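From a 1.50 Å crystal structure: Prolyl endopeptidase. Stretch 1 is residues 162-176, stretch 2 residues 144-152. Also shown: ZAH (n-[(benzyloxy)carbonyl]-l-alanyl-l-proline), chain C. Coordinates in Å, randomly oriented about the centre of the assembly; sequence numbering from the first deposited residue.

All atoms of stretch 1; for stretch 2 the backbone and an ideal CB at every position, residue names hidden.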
# COMPACT_ATOMS: atom_id res chain seq x y z
N VAL A 162 27.85 -13.38 -9.40
CA VAL A 162 27.14 -14.08 -10.46
C VAL A 162 25.62 -13.95 -10.35
O VAL A 162 24.93 -13.78 -11.35
CB VAL A 162 27.55 -15.55 -10.49
CG1 VAL A 162 26.81 -16.31 -11.58
CG2 VAL A 162 29.05 -15.65 -10.68
N ASP A 163 25.09 -14.02 -9.12
CA ASP A 163 23.66 -14.07 -8.90
C ASP A 163 23.13 -12.64 -8.78
O ASP A 163 22.81 -12.14 -7.70
CB ASP A 163 23.35 -14.87 -7.63
CG ASP A 163 23.99 -16.24 -7.65
OD1 ASP A 163 23.66 -17.02 -8.57
OD2 ASP A 163 24.83 -16.59 -6.81
N VAL A 164 23.04 -12.00 -9.93
CA VAL A 164 22.61 -10.61 -10.01
C VAL A 164 21.61 -10.56 -11.15
O VAL A 164 21.95 -10.90 -12.29
CB VAL A 164 23.77 -9.65 -10.31
CG1 VAL A 164 23.24 -8.22 -10.45
CG2 VAL A 164 24.86 -9.75 -9.24
N ILE A 165 20.38 -10.18 -10.85
CA ILE A 165 19.32 -10.26 -11.83
C ILE A 165 18.56 -8.94 -11.93
O ILE A 165 17.82 -8.54 -11.01
CB ILE A 165 18.34 -11.40 -11.49
CG1 ILE A 165 19.04 -12.72 -11.13
CG2 ILE A 165 17.41 -11.62 -12.64
CD1 ILE A 165 18.11 -13.81 -10.66
N GLU A 166 18.74 -8.23 -13.05
CA GLU A 166 17.93 -7.05 -13.31
C GLU A 166 16.49 -7.46 -13.69
O GLU A 166 16.21 -8.62 -13.96
CB GLU A 166 18.60 -6.15 -14.38
CG GLU A 166 19.97 -5.66 -13.91
CD GLU A 166 20.58 -4.52 -14.73
OE1 GLU A 166 19.85 -3.82 -15.46
OE2 GLU A 166 21.81 -4.31 -14.59
N GLY A 167 15.58 -6.52 -13.66
CA GLY A 167 14.20 -6.82 -13.95
C GLY A 167 13.44 -7.52 -12.84
O GLY A 167 12.45 -8.22 -13.11
N GLY A 168 13.84 -7.26 -11.59
CA GLY A 168 13.22 -7.89 -10.44
C GLY A 168 12.11 -7.13 -9.75
O GLY A 168 11.73 -7.50 -8.64
N LYS A 169 11.56 -6.11 -10.41
CA LYS A 169 10.50 -5.30 -9.83
C LYS A 169 9.40 -6.11 -9.10
O LYS A 169 8.99 -5.75 -7.98
CB LYS A 169 9.80 -4.47 -10.92
CG LYS A 169 8.58 -3.71 -10.44
CD LYS A 169 7.88 -2.91 -11.57
CE LYS A 169 8.77 -1.89 -12.17
NZ LYS A 169 7.92 -0.91 -12.98
N TYR A 170 8.89 -7.14 -9.78
CA TYR A 170 7.77 -7.92 -9.26
C TYR A 170 8.17 -9.15 -8.47
O TYR A 170 7.29 -9.89 -8.01
CB TYR A 170 6.81 -8.29 -10.40
CG TYR A 170 6.19 -7.11 -11.11
CD1 TYR A 170 5.50 -6.14 -10.41
CD2 TYR A 170 6.25 -6.98 -12.49
CE1 TYR A 170 4.90 -5.06 -11.07
CE2 TYR A 170 5.68 -5.89 -13.16
CZ TYR A 170 5.02 -4.93 -12.44
OH TYR A 170 4.47 -3.83 -13.11
N ALA A 171 9.47 -9.37 -8.29
CA ALA A 171 9.96 -10.64 -7.72
C ALA A 171 9.82 -10.72 -6.21
O ALA A 171 10.15 -9.78 -5.48
CB ALA A 171 11.42 -10.90 -8.08
N THR A 172 9.36 -11.89 -5.76
CA THR A 172 9.52 -12.31 -4.36
C THR A 172 10.12 -13.71 -4.44
O THR A 172 9.40 -14.67 -4.76
CB THR A 172 8.19 -12.32 -3.62
OG1 THR A 172 7.17 -12.94 -4.41
CG2 THR A 172 7.65 -10.94 -3.42
N PRO A 173 11.43 -13.87 -4.21
CA PRO A 173 12.05 -15.18 -4.43
C PRO A 173 11.44 -16.29 -3.58
O PRO A 173 11.24 -16.15 -2.35
CB PRO A 173 13.52 -14.94 -4.06
CG PRO A 173 13.72 -13.46 -4.32
CD PRO A 173 12.44 -12.85 -3.84
N LYS A 174 11.14 -17.40 -4.25
CA LYS A 174 10.68 -18.64 -3.61
C LYS A 174 11.80 -19.67 -3.72
O LYS A 174 11.97 -20.30 -4.75
CB LYS A 174 9.44 -19.20 -4.30
CG LYS A 174 8.07 -18.75 -3.79
CD LYS A 174 7.78 -17.31 -4.03
CE LYS A 174 7.69 -16.94 -5.50
NZ LYS A 174 7.12 -15.54 -5.70
N TRP A 175 12.56 -19.83 -2.64
CA TRP A 175 13.63 -20.81 -2.57
C TRP A 175 13.10 -22.24 -2.58
O TRP A 175 12.11 -22.55 -1.90
CB TRP A 175 14.44 -20.61 -1.32
CG TRP A 175 15.25 -19.39 -1.25
CD1 TRP A 175 14.93 -18.20 -0.67
CD2 TRP A 175 16.61 -19.26 -1.70
NE1 TRP A 175 15.98 -17.33 -0.77
CE2 TRP A 175 17.03 -17.97 -1.38
CE3 TRP A 175 17.51 -20.12 -2.34
CZ2 TRP A 175 18.32 -17.50 -1.69
CZ3 TRP A 175 18.77 -19.67 -2.65
CH2 TRP A 175 19.17 -18.37 -2.30
N THR A 176 13.73 -23.11 -3.35
CA THR A 176 13.43 -24.53 -3.24
C THR A 176 14.00 -25.11 -1.95
O THR A 176 14.93 -24.55 -1.39
CB THR A 176 13.93 -25.31 -4.46
OG1 THR A 176 15.22 -24.84 -4.85
CG2 THR A 176 13.03 -25.01 -5.67
N UNK A 144 12.37 3.36 -5.42
CA UNK A 144 11.38 3.23 -6.48
C UNK A 144 11.09 1.74 -6.76
O UNK A 144 11.61 0.85 -6.05
CB UNK A 144 11.87 3.93 -7.75
N UNK A 145 10.22 1.44 -7.71
CA UNK A 145 9.82 0.05 -7.90
C UNK A 145 10.86 -0.81 -8.61
O UNK A 145 10.99 -2.00 -8.32
CB UNK A 145 8.51 0.00 -8.69
N UNK A 146 11.62 -0.21 -9.51
CA UNK A 146 12.61 -0.92 -10.27
C UNK A 146 13.60 -1.54 -9.28
O UNK A 146 14.08 -0.87 -8.35
CB UNK A 146 13.31 0.00 -11.27
N UNK A 147 13.91 -2.81 -9.48
CA UNK A 147 14.72 -3.57 -8.53
C UNK A 147 15.69 -4.52 -9.24
O UNK A 147 15.37 -5.10 -10.27
CB UNK A 147 13.81 -4.36 -7.59
N UNK A 148 16.84 -4.72 -8.61
CA UNK A 148 17.79 -5.73 -9.03
C UNK A 148 17.97 -6.71 -7.90
O UNK A 148 18.23 -6.32 -6.76
CB UNK A 148 19.13 -5.11 -9.44
N UNK A 149 17.86 -8.01 -8.21
CA UNK A 149 18.08 -9.05 -7.20
C UNK A 149 19.55 -9.38 -7.03
O UNK A 149 20.29 -9.47 -8.02
CB UNK A 149 17.31 -10.32 -7.57
N UNK A 150 19.94 -9.55 -5.78
CA UNK A 150 21.27 -9.97 -5.36
C UNK A 150 21.15 -11.11 -4.38
O UNK A 150 20.06 -11.39 -3.83
CB UNK A 150 22.05 -8.81 -4.74
N UNK A 151 22.25 -11.79 -4.13
CA UNK A 151 22.30 -12.82 -3.11
C UNK A 151 23.52 -12.60 -2.25
O UNK A 151 24.62 -12.35 -2.78
CB UNK A 151 22.32 -14.22 -3.73
N UNK A 152 23.35 -12.71 -0.93
CA UNK A 152 24.44 -12.61 0.02
C UNK A 152 24.61 -13.93 0.73
O UNK A 152 23.62 -14.59 1.10
CB UNK A 152 24.20 -11.48 1.02
C1 ZAH C . -1.71 3.97 -5.47
O2 ZAH C . -3.03 3.89 -4.98
C3 ZAH C . -1.51 3.19 -6.80
C4 ZAH C . -2.37 3.77 -7.93
C5 ZAH C . -3.68 2.99 -7.91
C6 ZAH C . -3.39 1.66 -7.27
N7 ZAH C . -2.03 1.81 -6.77
C8 ZAH C . -1.34 0.80 -6.23
O9 ZAH C . -0.09 1.03 -5.87
C10 ZAH C . -1.86 -0.65 -6.29
C11 ZAH C . -2.77 -0.77 -5.07
N14 ZAH C . -0.79 -1.61 -6.16
C15 ZAH C . 0.04 -1.85 -7.15
O16 ZAH C . -0.12 -1.30 -8.32
O17 ZAH C . 1.12 -2.77 -6.92
C18 ZAH C . 2.07 -2.85 -8.01
C19 ZAH C . 3.34 -3.61 -7.60
C20 ZAH C . 3.26 -4.97 -7.30
C21 ZAH C . 4.40 -5.67 -6.92
C22 ZAH C . 5.63 -5.01 -6.87
C23 ZAH C . 5.73 -3.66 -7.19
C24 ZAH C . 4.58 -2.95 -7.56

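At position 144 nothing of stretch 1 lies within 5.5 Å of the ideal CB, so the contact sets no rule; the residue is Ala 144.

Position 145 points its CB sideways, 4.0 Å from Lys 169 CE. A small aliphatic group would pack there, but an acid or amide could also serve the nearby ammonium. Asp 145 does so through water 1, which donates to its OD2 (2.7 Å) and accepts from Lys 169 NZ (2.8 Å).

Position 146 turns its CB away, so only a side chain long enough to fold back can reach stretch 1, where a lysine and the backbone NH groups of Gly 167 and Lys 169, which find no acceptor in either stretch, invite an acceptor. Glu 146 fits, with chi1 t and chi2 p. Its OE1 stays 4.2 Å from Lys 169 NZ, beyond a salt bridge, and water 4 joins the two; water 5 lies 2.6 Å from Glu 146 OE2 and accepts from Gly 167 N (2.8 Å).

At position 147 the backbone does the work: its O accepts from Gly 168 N at 3.0 Å. The ideal CB sits 3.9 Å from Gly 168 C, close against the start of the turn, which favours something small. Ala 147 is the residue.

Position 148 has extended angles and a sideways CB, 5.3 Å from Val 164 CG1. Valine, isoleucine or threonine would suit. Val 148 brings CG1 to 3.8 Å from Val 164 CG1.

Position 149 pairs with Ile 165 in a single antiparallel bridge: its N donates to Ile 165 O (2.8 Å) and Ile 165 N donates to its O (2.9 Å). Ile 165, Gly 168 and Ala 171 offer an apolar surface that leucine, isoleucine or methionine could cover. Leu 149 has the largest covered area in the contact; its CD1 reaches Ala 171 CB at 3.8 Å. Gly 168 makes room for it, since an ideal CB there would lie 3.0 Å from Leu 149 CG.

Position 150 again has a sideways CB, 5.4 Å from Val 164 CG2, so aliphatic or aromatic groups could all lean on that valine. His 150 places CE1 3.8 Å from Val 164 CG1, while its ND1 is 3.2 Å from water 6, which also lies 2.8 Å from Asp 163 O.

Position 151 points toward stretch 1, its CB 4.1 Å from Asp 163 CB. A branched aliphatic suits the gap. Val 151 sets CG2 3.7 Å from Asp 163 CB and CG1 at the indole edge, 4.5 Å from Trp 175 CH2.

Position 152 is out of reach, so stretch 1 sets no preference; the residue is Ile 152.

Stretch 2 (144-152) ADEAVLHVI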
# COMPACT_ATOMS: atom_id res chain seq x y z
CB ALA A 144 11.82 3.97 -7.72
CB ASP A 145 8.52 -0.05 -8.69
CG ASP A 145 7.31 0.42 -7.92
OD1 ASP A 145 7.38 0.79 -6.71
OD2 ASP A 145 6.21 0.50 -8.52
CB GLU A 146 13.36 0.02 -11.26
CG GLU A 146 14.11 -0.72 -12.38
CD GLU A 146 13.19 -1.43 -13.37
OE1 GLU A 146 12.04 -1.01 -13.53
OE2 GLU A 146 13.62 -2.44 -13.99
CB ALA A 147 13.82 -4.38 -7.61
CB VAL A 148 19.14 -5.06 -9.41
CG1 VAL A 148 20.22 -6.08 -9.77
CG2 VAL A 148 18.92 -4.04 -10.53
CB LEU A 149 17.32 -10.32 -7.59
CG LEU A 149 15.80 -10.18 -7.80
CD1 LEU A 149 15.21 -11.48 -8.23
CD2 LEU A 149 15.15 -9.62 -6.50
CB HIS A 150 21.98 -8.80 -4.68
CG HIS A 150 22.35 -7.71 -5.62
ND1 HIS A 150 23.58 -7.66 -6.25
CD2 HIS A 150 21.66 -6.62 -6.05
CE1 HIS A 150 23.63 -6.58 -7.02
NE2 HIS A 150 22.48 -5.95 -6.94
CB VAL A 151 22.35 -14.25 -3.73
CG1 VAL A 151 22.44 -15.32 -2.64
CG2 VAL A 151 21.20 -14.51 -4.65
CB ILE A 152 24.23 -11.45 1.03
CG1 ILE A 152 25.44 -11.31 1.95
CG2 ILE A 152 22.91 -11.59 1.80
CD1 ILE A 152 25.48 -10.02 2.78
O HOH W 1 6.21 0.43 -11.20
O HOH W 2 9.59 -3.45 -6.60
O HOH W 3 13.09 -4.19 -12.08
O HOH W 4 10.07 0.90 -13.26
O HOH W 5 15.83 -3.72 -13.39
O HOH W 6 24.41 -10.77 -5.82
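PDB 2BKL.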